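Local coordinates for beta-lactamase domain protein (Burkholderia ambifaria, PDB 5I0P), which is probably a hydrolase of the metallo-beta-lactamase superfamily, holding a pair of zinc ions in its presumed active site, at residues G201-R206 / L220-D225; E300-A305 / A340-L345; L131-F136 / H213-C218. All coordinates share one frame; numbering follows the deposited sequence.

Contact 1 (G201-R206 / L220-D225); sequences GARTWR and LHSEAD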
loop_
_atom_site.group_PDB
_atom_site.type_symbol
_atom_site.label_atom_id
_atom_site.label_comp_id
_atom_site.label_asym_id
_atom_site.label_seq_id
_atom_site.Cartn_x
_atom_site.Cartn_y
_atom_site.Cartn_z
ATOM N N GLY A 201 9.112 17.907 -11.003
ATOM C CA GLY A 201 8.619 19.244 -11.231
ATOM C C GLY A 201 9.285 20.150 -10.225
ATOM O O GLY A 201 10.501 20.069 -9.999
ATOM N N ALA A 202 8.477 20.974 -9.554
ATOM C CA ALA A 202 8.980 21.979 -8.619
ATOM C C ALA A 202 9.217 21.436 -7.219
ATOM O O ALA A 202 9.565 22.205 -6.318
ATOM C CB ALA A 202 8.004 23.165 -8.535
ATOM N N ARG A 203 9.058 20.139 -7.009
ATOM C CA ARG A 203 9.113 19.616 -5.665
ATOM C C ARG A 203 10.285 18.661 -5.503
ATOM O O ARG A 203 10.797 18.074 -6.462
ATOM C CB ARG A 203 7.817 18.913 -5.304
ATOM C CG ARG A 203 6.632 19.837 -5.187
ATOM C CD ARG A 203 5.325 19.052 -4.834
ATOM N NE ARG A 203 4.183 19.945 -4.798
ATOM C CZ ARG A 203 3.480 20.253 -5.880
ATOM N NH1 ARG A 203 3.816 19.722 -7.051
ATOM N NH2 ARG A 203 2.435 21.069 -5.793
ATOM N N THR A 204 10.723 18.548 -4.266
ATOM C CA THR A 204 11.591 17.470 -3.835
ATOM C C THR A 204 10.738 16.541 -2.989
ATOM O O THR A 204 10.321 16.909 -1.888
ATOM C CB THR A 204 12.775 18.014 -3.052
ATOM O OG1 THR A 204 13.532 18.831 -3.929
ATOM C CG2 THR A 204 13.662 16.874 -2.544
ATOM N N TRP A 205 10.433 15.368 -3.526
ATOM C CA TRP A 205 9.717 14.332 -2.789
ATOM C C TRP A 205 10.743 13.435 -2.105
ATOM O O TRP A 205 11.658 12.911 -2.764
ATOM C CB TRP A 205 8.849 13.509 -3.720
ATOM C CG TRP A 205 7.809 14.260 -4.410
ATOM C CD1 TRP A 205 7.920 14.902 -5.617
ATOM C CD2 TRP A 205 6.450 14.443 -3.979
ATOM N NE1 TRP A 205 6.715 15.470 -5.959
ATOM C CE2 TRP A 205 5.793 15.198 -4.977
ATOM C CE3 TRP A 205 5.718 14.026 -2.851
ATOM C CZ2 TRP A 205 4.446 15.564 -4.873
ATOM C CZ3 TRP A 205 4.369 14.382 -2.754
ATOM C CH2 TRP A 205 3.756 15.155 -3.758
ATOM N N ARG A 206 10.619 13.298 -0.789
ATOM C CA ARG A 206 11.521 12.477 0.007
ATOM C C ARG A 206 10.950 11.063 0.140
ATOM O O ARG A 206 9.784 10.895 0.491
ATOM C CB ARG A 206 11.717 13.144 1.371
ATOM C CG ARG A 206 12.691 12.441 2.309
ATOM C CD ARG A 206 13.644 13.439 2.954
ATOM N NE ARG A 206 14.305 14.296 1.966
ATOM C CZ ARG A 206 15.523 14.073 1.480
ATOM N NH1 ARG A 206 16.220 13.022 1.887
ATOM N NH2 ARG A 206 16.052 14.906 0.598
ATOM N N LEU A 220 5.918 9.064 -0.523
ATOM C CA LEU A 220 6.669 10.214 -0.992
ATOM C C LEU A 220 6.234 11.441 -0.222
ATOM O O LEU A 220 5.045 11.781 -0.221
ATOM C CB LEU A 220 6.456 10.412 -2.500
ATOM C CG LEU A 220 6.941 9.224 -3.337
ATOM C CD1 LEU A 220 6.474 9.408 -4.730
ATOM C CD2 LEU A 220 8.494 9.063 -3.256
ATOM N N HIS A 221 7.199 12.133 0.380
ATOM C CA HIS A 221 6.909 13.290 1.216
ATOM C C HIS A 221 7.532 14.549 0.623
ATOM O O HIS A 221 8.753 14.617 0.442
ATOM C CB HIS A 221 7.427 13.077 2.635
ATOM C CG HIS A 221 7.046 14.181 3.566
ATOM N ND1 HIS A 221 7.828 14.568 4.630
ATOM C CD2 HIS A 221 5.963 14.997 3.575
ATOM C CE1 HIS A 221 7.241 15.570 5.259
ATOM N NE2 HIS A 221 6.111 15.855 4.635
ATOM N N SER A 222 6.688 15.551 0.330
ATOM C CA SER A 222 7.138 16.878 -0.118
ATOM C C SER A 222 6.992 17.842 1.051
ATOM O O SER A 222 5.929 18.424 1.267
ATOM C CB SER A 222 6.333 17.345 -1.327
ATOM O OG SER A 222 6.745 18.626 -1.714
ATOM N N GLU A 223 8.090 18.071 1.757
ATOM C CA GLU A 223 8.021 18.758 3.044
ATOM C C GLU A 223 7.741 20.250 2.891
ATOM O O GLU A 223 7.006 20.823 3.701
ATOM C CB GLU A 223 9.324 18.514 3.793
ATOM C CG GLU A 223 9.440 19.184 5.135
ATOM C CD GLU A 223 10.679 18.721 5.877
ATOM O OE1 GLU A 223 11.234 17.652 5.506
ATOM O OE2 GLU A 223 11.100 19.422 6.824
ATOM N N ALA A 224 8.329 20.889 1.867
ATOM C CA ALA A 224 8.260 22.342 1.718
ATOM C C ALA A 224 6.827 22.840 1.664
ATOM O O ALA A 224 6.467 23.800 2.354
ATOM C CB ALA A 224 9.011 22.781 0.466
ATOM N N ASP A 225 5.996 22.205 0.848
ATOM C CA ASP A 225 4.607 22.599 0.701
ATOM C C ASP A 225 3.641 21.698 1.470
ATOM O O ASP A 225 2.452 22.010 1.533
ATOM C CB ASP A 225 4.234 22.656 -0.799
ATOM C CG ASP A 225 4.491 21.338 -1.530
ATOM O OD1 ASP A 225 3.915 21.106 -2.618
ATOM O OD2 ASP A 225 5.301 20.529 -1.026
HETATM O O HOH W 1 9.416 20.052 -1.766
#
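R203 reaches D225 because its CG lies anti to the carbonyl carbon (chi1 -68°) and the chain then runs extended to NE, while D225 sets its CG between the backbone N and the carbonyl carbon, the crowded position (chi1 56°), which turns the carboxylate back toward the strand. The two side chains cross at about a right angle, yet their flat groups end only 29° apart. D225 OD1 therefore arrives at the guanidinium edge, where R203 NE donates to it in a salt bridge modelled at a very short 2.5 Å. R203 NH2 also bonds P35 O. The other carboxylate oxygen, D225 OD2, takes the hydroxyl of S222.

That same hydroxyl ties the strands together through solvent: a water donates to S222 OG at 3.0 Å and accepts from T204 N at 3.2 Å. S222 CB lies over the indole face of W205, a CH-pi contact with CB 3.8 Å from the centroid of the six-membered ring. L220 O sits at the ring's edge, and L220 CB packs against W205 CE3 at 3.7 Å. R206 and H221 form an antiparallel hydrogen-bonded pair in which R206 N donates to H221 O at 2.6 Å and H221 N returns a bond to R206 O.

The arrangement is the open end of the beta hairpin 203-210/217-222. Strand 197-200 flanks one side, with W205 bonded to V198; strand 227-231 flanks the other, with L220 bonded to I229, and W205 also packs on I200, V227 and I229.

Contact 2 (E300-A305 / A340-L345); sequences EEVRVA and AHLNLL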
loop_
_atom_site.group_PDB
_atom_site.type_symbol
_atom_site.label_atom_id
_atom_site.label_comp_id
_atom_site.label_asym_id
_atom_site.label_seq_id
_atom_site.Cartn_x
_atom_site.Cartn_y
_atom_site.Cartn_z
ATOM N N GLU A 300 -6.170 -6.191 22.303
ATOM C CA GLU A 300 -6.751 -6.491 23.592
ATOM C C GLU A 300 -7.764 -7.635 23.483
ATOM O O GLU A 300 -7.828 -8.506 24.355
ATOM C CB GLU A 300 -7.355 -5.213 24.172
ATOM C CG GLU A 300 -7.765 -5.313 25.637
ATOM C CD GLU A 300 -6.601 -5.727 26.566
ATOM O OE1 GLU A 300 -5.407 -5.551 26.204
ATOM O OE2 GLU A 300 -6.892 -6.247 27.668
ATOM N N GLU A 301 -8.530 -7.681 22.393
ATOM C CA GLU A 301 -9.461 -8.791 22.226
ATOM C C GLU A 301 -8.709 -10.101 22.126
ATOM O O GLU A 301 -9.165 -11.134 22.630
ATOM C CB GLU A 301 -10.364 -8.581 21.006
ATOM C CG GLU A 301 -11.251 -7.360 21.183
ATOM C CD GLU A 301 -11.986 -6.948 19.927
ATOM O OE1 GLU A 301 -12.882 -6.079 20.043
ATOM O OE2 GLU A 301 -11.656 -7.451 18.832
ATOM N N VAL A 302 -7.547 -10.076 21.484
ATOM C CA VAL A 302 -6.753 -11.286 21.403
ATOM C C VAL A 302 -6.170 -11.645 22.771
ATOM O O VAL A 302 -6.177 -12.819 23.168
ATOM C CB VAL A 302 -5.682 -11.133 20.324
ATOM C CG1 VAL A 302 -4.838 -12.379 20.290
ATOM C CG2 VAL A 302 -6.354 -10.899 19.001
ATOM N N ARG A 303 -5.672 -10.656 23.526
ATOM C CA ARG A 303 -5.271 -10.940 24.906
ATOM C C ARG A 303 -6.389 -11.634 25.676
ATOM O O ARG A 303 -6.170 -12.654 26.345
ATOM C CB ARG A 303 -4.896 -9.663 25.654
ATOM C CG ARG A 303 -3.581 -9.069 25.309
ATOM C CD ARG A 303 -3.204 -7.977 26.318
ATOM N NE ARG A 303 -2.012 -7.295 25.842
ATOM C CZ ARG A 303 -2.036 -6.206 25.086
ATOM N NH1 ARG A 303 -3.203 -5.672 24.753
ATOM N NH2 ARG A 303 -0.904 -5.657 24.666
ATOM N N VAL A 304 -7.606 -11.079 25.577
ATOM C CA VAL A 304 -8.738 -11.596 26.324
ATOM C C VAL A 304 -9.007 -13.039 25.932
ATOM O O VAL A 304 -9.306 -13.883 26.784
ATOM C CB VAL A 304 -9.971 -10.686 26.094
ATOM C CG1 VAL A 304 -11.244 -11.287 26.681
ATOM C CG2 VAL A 304 -9.739 -9.320 26.703
ATOM N N ALA A 305 -8.914 -13.342 24.636
ATOM C CA ALA A 305 -9.228 -14.691 24.178
ATOM C C ALA A 305 -8.186 -15.705 24.652
ATOM O O ALA A 305 -8.556 -16.793 25.107
ATOM C CB ALA A 305 -9.395 -14.718 22.654
ATOM N N ALA A 340 -0.842 -11.946 12.724
ATOM C CA ALA A 340 -0.092 -10.724 12.985
ATOM C C ALA A 340 -0.319 -10.209 14.409
ATOM O O ALA A 340 0.610 -9.711 15.048
ATOM C CB ALA A 340 -0.453 -9.669 11.945
ATOM N N HIS A 341 -1.548 -10.283 14.917
ATOM C CA HIS A 341 -1.793 -9.833 16.289
ATOM C C HIS A 341 -1.221 -10.814 17.300
ATOM O O HIS A 341 -0.656 -10.410 18.327
ATOM C CB HIS A 341 -3.297 -9.629 16.520
ATOM C CG HIS A 341 -3.863 -8.526 15.694
ATOM N ND1 HIS A 341 -4.095 -8.670 14.341
ATOM C CD2 HIS A 341 -4.095 -7.222 15.980
ATOM C CE1 HIS A 341 -4.505 -7.512 13.840
ATOM N NE2 HIS A 341 -4.503 -6.613 14.810
ATOM N N LEU A 342 -1.372 -12.111 17.039
ATOM C CA LEU A 342 -0.788 -13.100 17.930
ATOM C C LEU A 342 0.731 -12.982 17.973
ATOM O O LEU A 342 1.324 -13.066 19.052
ATOM C CB LEU A 342 -1.207 -14.499 17.511
ATOM C CG LEU A 342 -2.662 -14.837 17.809
ATOM C CD1 LEU A 342 -3.095 -16.065 16.992
ATOM C CD2 LEU A 342 -2.826 -15.088 19.288
ATOM N N ASN A 343 1.381 -12.786 16.807
ATOM C CA ASN A 343 2.849 -12.720 16.776
ATOM C C ASN A 343 3.375 -11.482 17.488
ATOM O O ASN A 343 4.453 -11.515 18.086
ATOM C CB ASN A 343 3.371 -12.748 15.346
ATOM C CG ASN A 343 3.544 -14.131 14.852
ATOM O OD1 ASN A 343 3.073 -15.077 15.513
ATOM N ND2 ASN A 343 4.188 -14.290 13.688
ATOM N N LEU A 344 2.661 -10.373 17.408
ATOM C CA LEU A 344 3.123 -9.193 18.121
ATOM C C LEU A 344 3.156 -9.468 19.620
ATOM O O LEU A 344 4.163 -9.197 20.295
ATOM C CB LEU A 344 2.232 -7.998 17.781
ATOM C CG LEU A 344 2.519 -6.615 18.349
ATOM C CD1 LEU A 344 1.727 -5.576 17.532
ATOM C CD2 LEU A 344 2.179 -6.475 19.850
ATOM N N LEU A 345 2.057 -10.028 20.151
ATOM C CA LEU A 345 1.980 -10.332 21.575
ATOM C C LEU A 345 3.002 -11.394 21.933
ATOM O O LEU A 345 3.688 -11.318 22.966
ATOM C CB LEU A 345 0.560 -10.813 21.927
ATOM C CG LEU A 345 -0.641 -9.873 21.677
ATOM C CD1 LEU A 345 -1.975 -10.612 21.711
ATOM C CD2 LEU A 345 -0.661 -8.675 22.633
#
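V302 and L345 form the heart of the apolar contact between the helical segments 300-305 and 340-345, whose axes approach to 9.9 Å at an angle of 75°. It packs helix 284-308 against helix 333-347, the latter in the metallo-beta-lactamase-like C-terminal domain, away from the metal site. With V302 CG1 anti to the backbone N (chi1 178°), this methyl is directed between two leucines of the facing helix: it lies 3.5 Å from L342 CD2 and 3.7 Å from L345 CD1. The second branch, V302 CG2, points instead to H341 and touches only its CB, at 4.1 Å. The valine thus spreads its two methyls over one turn of the partner. Helix 313-320 adds to the same apolar cluster, with I316 and M320 packing on V302. The imidazole of H341 is turned to its own helix, where ND1 bonds to the carbonyl oxygen of E337.

A second kind of contact sets a charged plane against a methyl. L345 CD2 lies over one face of the R303 guanidinium, offset toward its rim, and is 3.6 Å from NH2. The arginine chain is extended from CG to NE, which carries the plane out alongside the leucine. Its nitrogens are engaged elsewhere: NH1 forms a salt bridge at 2.6 Å with E300 OE1, which is tilted 27° from the guanidinium plane, and NE forms another with E350, just beyond helix 333-347.

One group thus serves two kinds of contact. The flat face of the guanidinium accepts the L345 CD2 methyl, while acids from both sides of the helix pair probably balance its charge and fix its rotation. Across the two segments themselves, attraction is by van der Waals packing, centred on a buried valine.

Contact 3 (L131-F136 / H213-C218); sequences LGEYMF and HSPEHC. With ZN (zinc ion), chain E.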
loop_
_atom_site.group_PDB
_atom_site.type_symbol
_atom_site.label_atom_id
_atom_site.label_comp_id
_atom_site.label_asym_id
_atom_site.label_seq_id
_atom_site.Cartn_x
_atom_site.Cartn_y
_atom_site.Cartn_z
ATOM N N LEU A 131 13.812 -1.722 -3.851
ATOM C CA LEU A 131 14.354 -3.051 -4.114
ATOM C C LEU A 131 13.471 -4.150 -3.524
ATOM O O LEU A 131 13.246 -5.182 -4.168
ATOM C CB LEU A 131 15.770 -3.150 -3.559
ATOM C CG LEU A 131 16.522 -4.455 -3.859
ATOM C CD1 LEU A 131 18.027 -4.183 -4.041
ATOM C CD2 LEU A 131 16.318 -5.548 -2.786
ATOM N N GLY A 132 13.032 -3.992 -2.264
ATOM C CA GLY A 132 12.224 -5.039 -1.662
ATOM C C GLY A 132 10.924 -5.262 -2.417
ATOM O O GLY A 132 10.549 -6.397 -2.708
ATOM N N GLU A 133 10.258 -4.181 -2.806
ATOM C CA GLU A 133 8.991 -4.324 -3.512
ATOM C C GLU A 133 9.198 -4.899 -4.899
ATOM O O GLU A 133 8.498 -5.835 -5.298
ATOM C CB GLU A 133 8.274 -2.967 -3.596
ATOM C CG GLU A 133 7.995 -2.348 -2.233
ATOM C CD GLU A 133 6.897 -3.090 -1.475
ATOM O OE1 GLU A 133 6.127 -3.837 -2.131
ATOM O OE2 GLU A 133 6.786 -2.911 -0.235
ATOM N N TYR A 134 10.190 -4.385 -5.633
ATOM C CA TYR A 134 10.421 -4.881 -6.979
ATOM C C TYR A 134 10.781 -6.358 -6.958
ATOM O O TYR A 134 10.167 -7.163 -7.662
ATOM C CB TYR A 134 11.517 -4.062 -7.654
ATOM C CG TYR A 134 11.845 -4.582 -9.038
ATOM C CD1 TYR A 134 11.007 -4.358 -10.107
ATOM C CD2 TYR A 134 12.966 -5.338 -9.252
ATOM C CE1 TYR A 134 11.316 -4.865 -11.376
ATOM C CE2 TYR A 134 13.271 -5.861 -10.487
ATOM C CZ TYR A 134 12.456 -5.621 -11.557
ATOM O OH TYR A 134 12.795 -6.142 -12.807
ATOM N N MET A 135 11.743 -6.735 -6.117
ATOM C CA MET A 135 12.162 -8.130 -5.987
ATOM C C MET A 135 10.989 -9.030 -5.583
ATOM O O MET A 135 10.716 -10.045 -6.233
ATOM C CB MET A 135 13.265 -8.206 -4.933
ATOM C CG MET A 135 14.544 -8.850 -5.369
ATOM S SD MET A 135 15.296 -7.983 -6.711
ATOM C CE MET A 135 16.826 -7.484 -5.919
ATOM N N PHE A 136 10.256 -8.650 -4.528
ATOM C CA PHE A 136 9.095 -9.435 -4.119
ATOM C C PHE A 136 8.062 -9.520 -5.235
ATOM O O PHE A 136 7.491 -10.593 -5.481
ATOM C CB PHE A 136 8.440 -8.845 -2.871
ATOM C CG PHE A 136 7.481 -9.780 -2.225
ATOM C CD1 PHE A 136 7.805 -11.104 -2.072
ATOM C CD2 PHE A 136 6.231 -9.350 -1.814
ATOM C CE1 PHE A 136 6.907 -11.988 -1.493
ATOM C CE2 PHE A 136 5.320 -10.227 -1.233
ATOM C CZ PHE A 136 5.658 -11.551 -1.075
ATOM N N HIS A 213 3.137 -3.704 6.016
ATOM C CA HIS A 213 2.159 -3.921 4.955
ATOM C C HIS A 213 2.775 -4.644 3.755
ATOM O O HIS A 213 2.139 -5.507 3.147
ATOM C CB HIS A 213 1.544 -2.571 4.557
ATOM C CG HIS A 213 0.580 -2.648 3.418
ATOM N ND1 HIS A 213 -0.640 -3.286 3.511
ATOM C CD2 HIS A 213 0.632 -2.115 2.175
ATOM C CE1 HIS A 213 -1.273 -3.188 2.355
ATOM N NE2 HIS A 213 -0.528 -2.470 1.532
ATOM N N SER A 214 4.029 -4.344 3.451
ATOM C CA SER A 214 4.730 -4.859 2.280
ATOM C C SER A 214 6.228 -4.749 2.562
ATOM O O SER A 214 6.626 -4.124 3.560
ATOM C CB SER A 214 4.350 -4.073 1.012
ATOM O OG SER A 214 4.693 -2.701 1.133
ATOM N N PRO A 215 7.083 -5.361 1.715
ATOM C CA PRO A 215 8.515 -5.428 2.049
ATOM C C PRO A 215 9.144 -4.096 2.411
ATOM O O PRO A 215 9.849 -3.994 3.431
ATOM C CB PRO A 215 9.136 -5.990 0.759
ATOM C CG PRO A 215 8.110 -6.807 0.173
ATOM C CD PRO A 215 6.801 -6.139 0.493
ATOM N N GLU A 216 8.896 -3.067 1.597
ATOM C CA GLU A 216 9.630 -1.814 1.676
ATOM C C GLU A 216 8.810 -0.732 0.988
ATOM O O GLU A 216 9.152 -0.282 -0.117
ATOM C CB GLU A 216 11.016 -1.960 1.029
ATOM C CG GLU A 216 11.951 -0.785 1.303
ATOM C CD GLU A 216 13.278 -0.826 0.487
ATOM O OE1 GLU A 216 13.586 -1.833 -0.209
ATOM O OE2 GLU A 216 14.031 0.161 0.562
ATOM N N HIS A 217 7.725 -0.325 1.641
ATOM C CA HIS A 217 6.704 0.507 1.011
ATOM C C HIS A 217 7.213 1.926 0.810
ATOM O O HIS A 217 7.767 2.537 1.729
ATOM C CB HIS A 217 5.448 0.502 1.875
ATOM C CG HIS A 217 4.341 1.356 1.337
ATOM N ND1 HIS A 217 4.349 2.735 1.437
ATOM C CD2 HIS A 217 3.184 1.027 0.713
ATOM C CE1 HIS A 217 3.256 3.216 0.873
ATOM N NE2 HIS A 217 2.521 2.201 0.446
ATOM N N CYS A 218 7.035 2.462 -0.390
ATOM C CA CYS A 218 7.557 3.794 -0.706
ATOM C C CYS A 218 6.414 4.795 -0.651
ATOM O O CYS A 218 5.526 4.771 -1.501
ATOM C CB CYS A 218 8.241 3.845 -2.079
ATOM S SG CYS A 218 8.638 5.560 -2.583
HETATM ZN ZN ZN E . -1.277 -2.649 -0.607
HETATM O O HOH W 2 15.361 0.051 -2.091
#
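E133 anchors the first turn of helix 131-141 to the loop 213-216, a loop that supplies a metal ligand in the alpha-beta/beta-alpha fold of the metallo-beta-lactamase superfamily. Its chain bends at chi2 (-71°), which brings OE2 against the loop. There two donors grip the oxygen from opposite faces of the carboxylate plane: the S214 hydroxyl, on the syn side and modelled at a very short 2.5 Å, and E216 N at 2.8 Å, above the plane. The other oxygen, E133 OE1, accepts from the backbone N of C103, between the zinc ligands H102 and H104. This buried carboxylate therefore has both oxygens satisfied, and three donors around it would favour its ionised form. By bonding S214, next to H213, as well as C103, E133 is placed as a second-shell residue, consistent with positioning both ligand segments.

E216 answers from the loop. Its chain, extended beyond CG, reaches the beginning of the helix, where OE1 accepts from G132 N at 3.0 Å in a nearly straight bond (163°). E216 OE2 receives a water at 3.0 Å, and that water accepts from L131 N, so the amides of L131 and G132, the first two of the helix, both find acceptors. A negative carboxylate here would interact favourably with the helix dipole. The backbone oxygen of E216 is held in turn by T130 OG1.

Apolar packing completes the contact. G132, having no side chain, lets P215 approach until the two CA atoms are 5.3 Å apart, and P215 CG abuts F136 CB at 3.7 Å. In the first shell, H104, H102 and D232 share the zinc ion with H213; H213 ND1 donates to N241 O, leaving H213 NE2 to bind the metal at 2.3 Å.

How the contacts relate
Contacts 1 and 3 both use strand 217-222: contact 3 holds the loop that leads into it, beside the zinc site, while contact 1 lies at its far end, about 21 Å away between centres. Measured between side chains, H217 is about 3 Å from H102 and L220, in contact 1, about 10 Å, so the strand leads away from that ligand. Contact 2 belongs to the largely helical C-terminal part. Its centre lies about 26 Å from that of contact 3, although their nearest atoms are about 9 Å apart and the side chain of H341 is about 12 Å from that of H213. Contacts 1 and 2, about 38 Å apart between centres, fall on opposite sides of the chain's centre.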